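Metallophosphoesterase TT1561-like domain-containing protein (Aquifex aeolicus, PDB 2YVT) is of unknown function but belongs to the calcineurin-like metallophosphoesterase superfamily, and so probably hydrolyses phosphate esters with the help of bound metal ions. Local coordinates at residues Phe14-Lys25 / Thr77-Leu88. Sequence-based numbering, arbitrary orientation.
Sequences FKERFDLLPKLK and TLDKFFREIGEL
Phe18 holds its CG anti to the carbonyl carbon (chi1 -58°) and Lys80 holds its own anti to the backbone nitrogen (chi1 -174°), which brings the lysine chain, extended to its tip, across one face of the phenyl ring. Here, in the metallophosphoesterase fold, the type I' turn Phe14-Arg17, the 3-10 segment 18-20 and the start of helix 21-31, following strand 7-12, pack on helix 65-86. Lys80 CE sits 3.8 Å from the Phe18 ring centroid as a CH-pi contact, and NZ adds a cation-pi interaction over the same face. Phe14 CZ backs the opposite face, while Glu84 OE1 approaches Phe18 CD1 to 3.4 Å. With Phe18 cut back to an alanine, the Lys80 ammonium would probably lose its aromatic partner and a gap would open between Phe14 and the Lys80 chain. Deeper in, the Phe14 and Phe81 rings meet obliquely, planes 56° apart, and Leu21 CD2 lies 3.9 Å from Ile85 CD1. At one end Thr77 CG2 rests against the carboxylate of Glu16, whose OE2 is hydrogen-bonded to Tyr73 OH and Lys44 N. No direct hydrogen bond joins the segments; at the other end a water accepts from Lys25 NZ (2.8 Å) and donates to Leu88 O (2.7 Å).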
loop_
_atom_site.group_PDB
_atom_site.type_symbol
_atom_site.label_atom_id
_atom_site.label_comp_id
_atom_site.label_asym_id
_atom_site.label_seq_id
_atom_site.Cartn_x
_atom_site.Cartn_y
_atom_site.Cartn_z
ATOM N N PHE A 14 -8.428 1.550 -0.025
ATOM C CA PHE A 14 -9.525 1.377 0.932
ATOM C C PHE A 14 -10.402 2.633 0.972
ATOM O O PHE A 14 -11.634 2.531 0.977
ATOM C CB PHE A 14 -8.972 1.024 2.319
ATOM C CG PHE A 14 -10.014 0.994 3.383
ATOM C CD1 PHE A 14 -10.940 -0.043 3.430
ATOM C CD2 PHE A 14 -10.075 2.005 4.344
ATOM C CE1 PHE A 14 -11.922 -0.063 4.416
ATOM C CE2 PHE A 14 -11.058 1.997 5.331
ATOM C CZ PHE A 14 -11.982 0.961 5.366
ATOM N N LYS A 15 -9.757 3.803 0.995
ATOM C CA LYS A 15 -10.426 5.110 0.861
ATOM C C LYS A 15 -11.666 5.230 1.753
ATOM O O LYS A 15 -12.743 5.651 1.318
ATOM C CB LYS A 15 -10.768 5.410 -0.609
ATOM C CG LYS A 15 -9.557 5.776 -1.458
ATOM C CD LYS A 15 -9.931 6.093 -2.904
ATOM C CE LYS A 15 -8.691 6.391 -3.740
ATOM N NZ LYS A 15 -9.014 7.011 -5.073
ATOM N N GLU A 16 -11.495 4.839 3.011
ATOM C CA GLU A 16 -12.531 4.985 4.042
ATOM C C GLU A 16 -13.837 4.221 3.744
ATOM O O GLU A 16 -14.915 4.615 4.209
ATOM C CB GLU A 16 -12.802 6.472 4.314
ATOM C CG GLU A 16 -11.536 7.260 4.615
ATOM C CD GLU A 16 -11.776 8.720 4.926
ATOM O OE1 GLU A 16 -12.939 9.124 5.210
ATOM O OE2 GLU A 16 -10.777 9.467 4.874
ATOM N N ARG A 17 -13.736 3.131 2.984
ATOM C CA ARG A 17 -14.912 2.337 2.615
ATOM C C ARG A 17 -15.254 1.274 3.659
ATOM O O ARG A 17 -15.250 0.063 3.400
ATOM C CB ARG A 17 -14.803 1.775 1.186
ATOM C CG ARG A 17 -14.755 2.876 0.103
ATOM C CD ARG A 17 -15.985 3.813 0.159
ATOM N NE ARG A 17 -17.214 3.057 -0.075
ATOM C CZ ARG A 17 -17.668 2.743 -1.289
ATOM N NH1 ARG A 17 -17.019 3.158 -2.374
ATOM N NH2 ARG A 17 -18.776 2.029 -1.420
ATOM N N PHE A 18 -15.559 1.749 4.858
ATOM C CA PHE A 18 -15.938 0.853 5.942
ATOM C C PHE A 18 -17.190 0.058 5.586
ATOM O O PHE A 18 -17.354 -1.076 6.051
ATOM C CB PHE A 18 -16.147 1.629 7.247
ATOM C CG PHE A 18 -14.931 2.396 7.686
ATOM C CD1 PHE A 18 -13.910 1.751 8.379
ATOM C CD2 PHE A 18 -14.791 3.750 7.387
ATOM C CE1 PHE A 18 -12.772 2.435 8.769
ATOM C CE2 PHE A 18 -13.648 4.455 7.783
ATOM C CZ PHE A 18 -12.643 3.793 8.482
ATOM N N ASP A 19 -18.053 0.654 4.751
ATOM C CA ASP A 19 -19.288 0.001 4.298
ATOM C C ASP A 19 -19.021 -1.292 3.531
ATOM O O ASP A 19 -19.895 -2.153 3.448
ATOM C CB ASP A 19 -20.129 0.952 3.428
ATOM C CG ASP A 19 -19.391 1.427 2.176
ATOM O OD1 ASP A 19 -18.271 1.965 2.306
ATOM O OD2 ASP A 19 -19.949 1.293 1.061
ATOM N N LEU A 20 -17.820 -1.414 2.958
ATOM C CA LEU A 20 -17.450 -2.611 2.205
ATOM C C LEU A 20 -16.771 -3.716 3.020
ATOM O O LEU A 20 -16.559 -4.820 2.514
ATOM C CB LEU A 20 -16.584 -2.226 1.008
ATOM C CG LEU A 20 -17.239 -1.247 0.027
ATOM C CD1 LEU A 20 -16.275 -0.967 -1.114
ATOM C CD2 LEU A 20 -18.575 -1.786 -0.498
ATOM N N LEU A 21 -16.456 -3.433 4.283
ATOM C CA LEU A 21 -15.758 -4.418 5.108
ATOM C C LEU A 21 -16.558 -5.699 5.383
ATOM O O LEU A 21 -15.965 -6.780 5.418
ATOM C CB LEU A 21 -15.181 -3.788 6.383
ATOM C CG LEU A 21 -13.983 -2.858 6.128
ATOM C CD1 LEU A 21 -13.518 -2.220 7.433
ATOM C CD2 LEU A 21 -12.824 -3.581 5.432
ATOM N N PRO A 22 -17.896 -5.595 5.566
ATOM C CA PRO A 22 -18.661 -6.855 5.667
ATOM C C PRO A 22 -18.467 -7.818 4.489
ATOM O O PRO A 22 -18.404 -9.043 4.695
ATOM C CB PRO A 22 -20.114 -6.375 5.760
ATOM C CG PRO A 22 -20.001 -5.022 6.394
ATOM C CD PRO A 22 -18.764 -4.418 5.770
ATOM N N LYS A 23 -18.341 -7.285 3.276
ATOM C CA LYS A 23 -18.093 -8.153 2.124
ATOM C C LYS A 23 -16.675 -8.717 2.159
ATOM O O LYS A 23 -16.456 -9.885 1.826
ATOM C CB LYS A 23 -18.398 -7.438 0.807
ATOM C CG LYS A 23 -19.903 -7.378 0.537
ATOM C CD LYS A 23 -20.234 -6.622 -0.726
ATOM C CE LYS A 23 -21.756 -6.450 -0.868
ATOM N NZ LYS A 23 -22.458 -7.721 -1.223
ATOM N N LEU A 24 -15.716 -7.902 2.600
ATOM C CA LEU A 24 -14.346 -8.393 2.746
ATOM C C LEU A 24 -14.273 -9.518 3.791
ATOM O O LEU A 24 -13.614 -10.541 3.581
ATOM C CB LEU A 24 -13.390 -7.241 3.078
ATOM C CG LEU A 24 -11.900 -7.598 3.102
ATOM C CD1 LEU A 24 -11.386 -8.068 1.740
ATOM C CD2 LEU A 24 -11.069 -6.443 3.631
ATOM N N LYS A 25 -14.984 -9.333 4.897
ATOM C CA LYS A 25 -15.122 -10.358 5.930
ATOM C C LYS A 25 -15.651 -11.675 5.348
ATOM O O LYS A 25 -15.152 -12.753 5.685
ATOM C CB LYS A 25 -16.042 -9.855 7.045
ATOM C CG LYS A 25 -16.128 -10.783 8.251
ATOM C CD LYS A 25 -16.858 -10.123 9.406
ATOM C CE LYS A 25 -16.593 -10.872 10.717
ATOM N NZ LYS A 25 -15.179 -10.689 11.208
ATOM N N THR A 77 -10.348 8.633 11.989
ATOM C CA THR A 77 -10.570 7.750 10.851
ATOM C C THR A 77 -9.512 6.645 10.809
ATOM O O THR A 77 -9.834 5.485 10.567
ATOM C CB THR A 77 -10.606 8.543 9.537
ATOM O OG1 THR A 77 -11.567 9.596 9.661
ATOM C CG2 THR A 77 -10.996 7.647 8.357
ATOM N N LEU A 78 -8.261 6.993 11.087
ATOM C CA LEU A 78 -7.210 5.969 11.155
ATOM C C LEU A 78 -7.444 4.979 12.291
ATOM O O LEU A 78 -7.267 3.765 12.119
ATOM C CB LEU A 78 -5.830 6.609 11.291
ATOM C CG LEU A 78 -5.278 7.289 10.039
ATOM C CD1 LEU A 78 -3.984 8.027 10.382
ATOM C CD2 LEU A 78 -5.067 6.296 8.903
ATOM N N ASP A 79 -7.859 5.488 13.450
ATOM C CA ASP A 79 -8.154 4.613 14.576
ATOM C C ASP A 79 -9.274 3.644 14.211
ATOM O O ASP A 79 -9.199 2.453 14.525
ATOM C CB ASP A 79 -8.533 5.434 15.808
ATOM C CG ASP A 79 -7.357 6.163 16.415
ATOM O OD1 ASP A 79 -6.196 5.907 16.027
ATOM O OD2 ASP A 79 -7.604 7.017 17.299
ATOM N N LYS A 80 -10.293 4.150 13.518
ATOM C CA LYS A 80 -11.407 3.307 13.080
ATOM C C LYS A 80 -10.945 2.259 12.076
ATOM O O LYS A 80 -11.372 1.100 12.135
ATOM C CB LYS A 80 -12.522 4.165 12.482
ATOM C CG LYS A 80 -13.781 3.401 12.134
ATOM C CD LYS A 80 -14.811 4.379 11.619
ATOM C CE LYS A 80 -16.058 3.700 11.100
ATOM N NZ LYS A 80 -16.980 4.748 10.560
ATOM N N PHE A 81 -10.052 2.658 11.172
ATOM C CA PHE A 81 -9.482 1.715 10.218
ATOM C C PHE A 81 -8.736 0.585 10.937
ATOM O O PHE A 81 -8.954 -0.586 10.643
ATOM C CB PHE A 81 -8.537 2.431 9.247
ATOM C CG PHE A 81 -7.674 1.494 8.439
ATOM C CD1 PHE A 81 -8.174 0.863 7.310
ATOM C CD2 PHE A 81 -6.352 1.249 8.812
ATOM C CE1 PHE A 81 -7.378 -0.006 6.559
ATOM C CE2 PHE A 81 -5.548 0.385 8.068
ATOM C CZ PHE A 81 -6.065 -0.247 6.944
ATOM N N PHE A 82 -7.850 0.922 11.872
ATOM C CA PHE A 82 -7.102 -0.143 12.529
ATOM C C PHE A 82 -8.001 -1.066 13.331
ATOM O O PHE A 82 -7.812 -2.281 13.313
ATOM C CB PHE A 82 -5.953 0.404 13.371
ATOM C CG PHE A 82 -4.805 0.899 12.548
ATOM C CD1 PHE A 82 -3.980 -0.004 11.877
ATOM C CD2 PHE A 82 -4.556 2.258 12.416
ATOM C CE1 PHE A 82 -2.912 0.445 11.093
ATOM C CE2 PHE A 82 -3.494 2.721 11.637
ATOM C CZ PHE A 82 -2.670 1.810 10.971
ATOM N N ARG A 83 -9.012 -0.502 13.988
ATOM C CA ARG A 83 -9.968 -1.329 14.724
ATOM C C ARG A 83 -10.722 -2.284 13.788
ATOM O O ARG A 83 -10.770 -3.489 14.025
ATOM C CB ARG A 83 -10.948 -0.455 15.521
ATOM C CG ARG A 83 -12.120 -1.226 16.112
ATOM C CD ARG A 83 -12.913 -0.389 17.104
ATOM N NE ARG A 83 -13.421 0.848 16.512
ATOM C CZ ARG A 83 -14.535 0.953 15.788
ATOM N NH1 ARG A 83 -15.293 -0.109 15.534
ATOM N NH2 ARG A 83 -14.890 2.138 15.302
ATOM N N GLU A 84 -11.295 -1.745 12.713
ATOM C CA GLU A 84 -12.166 -2.549 11.861
ATOM C C GLU A 84 -11.397 -3.560 11.021
ATOM O O GLU A 84 -11.864 -4.674 10.797
ATOM C CB GLU A 84 -13.091 -1.653 11.024
ATOM C CG GLU A 84 -14.047 -0.862 11.912
ATOM C CD GLU A 84 -15.300 -0.382 11.210
ATOM O OE1 GLU A 84 -15.530 -0.739 10.045
ATOM O OE2 GLU A 84 -16.062 0.364 11.849
ATOM N N ILE A 85 -10.198 -3.186 10.582
ATOM C CA ILE A 85 -9.322 -4.161 9.942
ATOM C C ILE A 85 -8.828 -5.198 10.957
ATOM O O ILE A 85 -8.836 -6.394 10.674
ATOM C CB ILE A 85 -8.131 -3.482 9.230
ATOM C CG1 ILE A 85 -8.623 -2.705 8.009
ATOM C CG2 ILE A 85 -7.066 -4.520 8.822
ATOM C CD1 ILE A 85 -9.229 -3.576 6.889
ATOM N N GLY A 86 -8.406 -4.735 12.135
ATOM C CA GLY A 86 -7.935 -5.631 13.197
ATOM C C GLY A 86 -8.951 -6.705 13.555
ATOM O O GLY A 86 -8.601 -7.879 13.695
ATOM N N GLU A 87 -10.214 -6.299 13.664
ATOM C CA GLU A 87 -11.309 -7.215 14.010
ATOM C C GLU A 87 -11.582 -8.305 12.967
ATOM O O GLU A 87 -12.290 -9.271 13.255
ATOM C CB GLU A 87 -12.583 -6.425 14.314
ATOM C CG GLU A 87 -12.482 -5.661 15.627
ATOM C CD GLU A 87 -13.784 -5.017 16.058
ATOM O OE1 GLU A 87 -14.793 -5.127 15.325
ATOM O OE2 GLU A 87 -13.796 -4.401 17.143
ATOM N N LEU A 88 -11.026 -8.160 11.764
ATOM C CA LEU A 88 -11.129 -9.226 10.763
ATOM C C LEU A 88 -10.305 -10.449 11.177
ATOM O O LEU A 88 -10.546 -11.563 10.697
ATOM C CB LEU A 88 -10.697 -8.731 9.379
ATOM C CG LEU A 88 -11.563 -7.614 8.789
ATOM C CD1 LEU A 88 -10.934 -7.123 7.492
ATOM C CD2 LEU A 88 -12.984 -8.125 8.558
HETATM O O HOH W 1 -13.072 -11.915 9.794
HETATM O O HOH W 2 -15.283 -7.981 12.038
#